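Local coordinates for protein PrgZ (Enterococcus faecalis, PDB 4FAJ) that binds a pheromone peptide as a membrane-anchored extracellular receptor and probably takes part in its import, at residues A129-G134 / V234-F239. Sequence-based numbering, arbitrary orientation.
Sequences AKWSDG and VTNGAF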
loop_
_atom_site.group_PDB
_atom_site.type_symbol
_atom_site.label_atom_id
_atom_site.label_comp_id
_atom_site.label_asym_id
_atom_site.label_seq_id
_atom_site.Cartn_x
_atom_site.Cartn_y
_atom_site.Cartn_z
ATOM N N ALA A 129 27.943 -1.307 5.260
ATOM C CA ALA A 129 26.683 -0.730 4.779
ATOM C C ALA A 129 26.945 0.742 4.453
ATOM O O ALA A 129 27.423 1.487 5.312
ATOM C CB ALA A 129 25.604 -0.868 5.824
ATOM N N LYS A 130 26.689 1.140 3.201
ATOM C CA LYS A 130 27.060 2.480 2.705
ATOM C C LYS A 130 25.957 3.215 1.927
ATOM O O LYS A 130 25.138 2.594 1.225
ATOM C CB LYS A 130 28.287 2.391 1.787
ATOM C CG LYS A 130 29.584 2.031 2.480
ATOM C CD LYS A 130 30.695 1.767 1.474
ATOM C CE LYS A 130 31.984 1.366 2.181
ATOM N NZ LYS A 130 33.108 1.103 1.225
ATOM N N TRP A 131 25.971 4.543 2.049
ATOM C CA TRP A 131 25.231 5.442 1.157
ATOM C C TRP A 131 25.871 5.429 -0.226
ATOM O O TRP A 131 27.035 5.047 -0.377
ATOM C CB TRP A 131 25.239 6.870 1.728
ATOM C CG TRP A 131 24.506 6.933 3.035
ATOM C CD1 TRP A 131 25.048 7.056 4.286
ATOM C CD2 TRP A 131 23.098 6.821 3.215
ATOM N NE1 TRP A 131 24.055 7.039 5.236
ATOM C CE2 TRP A 131 22.846 6.890 4.605
ATOM C CE3 TRP A 131 22.024 6.674 2.342
ATOM C CZ2 TRP A 131 21.557 6.823 5.134
ATOM C CZ3 TRP A 131 20.745 6.604 2.866
ATOM C CH2 TRP A 131 20.520 6.684 4.251
ATOM N N SER A 132 25.118 5.853 -1.236
ATOM C CA SER A 132 25.623 5.893 -2.612
ATOM C C SER A 132 26.876 6.762 -2.798
ATOM O O SER A 132 27.621 6.565 -3.761
ATOM C CB SER A 132 24.533 6.376 -3.573
ATOM O OG SER A 132 24.214 7.736 -3.343
ATOM N N ASP A 133 27.104 7.711 -1.887
ATOM C CA ASP A 133 28.317 8.537 -1.903
ATOM C C ASP A 133 29.514 7.889 -1.203
ATOM O O ASP A 133 30.536 8.540 -1.011
ATOM C CB ASP A 133 28.054 9.942 -1.318
ATOM C CG ASP A 133 27.669 9.924 0.155
ATOM O OD1 ASP A 133 27.771 8.864 0.810
ATOM O OD2 ASP A 133 27.237 10.990 0.661
ATOM N N GLY A 134 29.382 6.629 -0.791
ATOM C CA GLY A 134 30.501 5.892 -0.213
ATOM C C GLY A 134 30.621 5.984 1.300
ATOM O O GLY A 134 31.434 5.269 1.897
ATOM N N VAL A 234 19.671 11.080 -1.363
ATOM C CA VAL A 234 20.852 10.231 -1.297
ATOM C C VAL A 234 20.352 8.847 -0.895
ATOM O O VAL A 234 19.719 8.683 0.154
ATOM C CB VAL A 234 21.896 10.745 -0.279
ATOM C CG1 VAL A 234 22.997 9.707 -0.054
ATOM C CG2 VAL A 234 22.518 12.047 -0.775
ATOM N N THR A 235 20.605 7.864 -1.745
ATOM C CA THR A 235 20.032 6.533 -1.576
ATOM C C THR A 235 21.111 5.501 -1.252
ATOM O O THR A 235 22.294 5.832 -1.198
ATOM C CB THR A 235 19.247 6.128 -2.825
ATOM O OG1 THR A 235 20.138 6.018 -3.940
ATOM C CG2 THR A 235 18.150 7.154 -3.114
ATOM N N ASN A 236 20.697 4.263 -1.004
ATOM C CA ASN A 236 21.625 3.246 -0.494
ATOM C C ASN A 236 21.343 1.819 -0.937
ATOM O O ASN A 236 21.811 0.870 -0.290
ATOM C CB ASN A 236 21.594 3.274 1.037
ATOM C CG ASN A 236 20.232 2.885 1.596
ATOM O OD1 ASN A 236 19.207 3.050 0.930
ATOM N ND2 ASN A 236 20.215 2.363 2.822
ATOM N N GLY A 237 20.594 1.651 -2.026
ATOM C CA GLY A 237 20.101 0.343 -2.433
ATOM C C GLY A 237 20.849 -0.312 -3.574
ATOM O O GLY A 237 21.919 0.128 -3.970
ATOM N N ALA A 238 20.261 -1.382 -4.087
ATOM C CA ALA A 238 20.850 -2.173 -5.165
ATOM C C ALA A 238 21.071 -1.350 -6.430
ATOM O O ALA A 238 22.022 -1.589 -7.182
ATOM C CB ALA A 238 19.959 -3.372 -5.464
ATOM N N PHE A 239 20.182 -0.386 -6.656
ATOM C CA PHE A 239 20.249 0.492 -7.810
ATOM C C PHE A 239 20.231 1.947 -7.385
ATOM O O PHE A 239 19.804 2.263 -6.285
ATOM C CB PHE A 239 19.070 0.194 -8.737
ATOM C CG PHE A 239 18.996 -1.235 -9.149
ATOM C CD1 PHE A 239 19.699 -1.686 -10.260
ATOM C CD2 PHE A 239 18.236 -2.144 -8.419
ATOM C CE1 PHE A 239 19.647 -3.024 -10.639
ATOM C CE2 PHE A 239 18.179 -3.467 -8.793
ATOM C CZ PHE A 239 18.893 -3.912 -9.909
HETATM O O HOH W 1 22.040 8.551 -4.751
#
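The benzo ring of Trp131 packs against the side chains of Val234 and Asn236 and the carbonyl oxygens of Val234 and Thr235. With CG anti to the carbonyl carbon (chi1 -64°), the ring reaches across so that CE3 lies 3.7 Å from CB of Asn236 and 4.0 Å from CG1 of Val234. The carbonyl O of Thr235 meets the ring edge in plane, while that of Val234 approaches CZ3 obliquely. The amide of Asn236 is turned 27° from the indole plane, its CG 4.0 Å from CZ3 of Trp131. Polar ends of both residues are held by other parts of the chain: NE1 of Trp131 bonds to Asp141 in helix 139-150, and OD1 of Asn236 to the backbone N of Glu92. Trp131 also begins a type I beta turn, closed by Gly134 N on Trp131 O at 2.9 Å, within the loop joining strand 120-124 to helix 139-150. This turn meets the loop that leads into edge strand 239-243 through one direct backbone hydrogen bond, Ser132 N to Thr235 O, 2.8 Å long and bent to 149° at the hydrogen. Beside it, a water 2.7 Å from OG of Ser132 accepts a weak bond from Thr235 N.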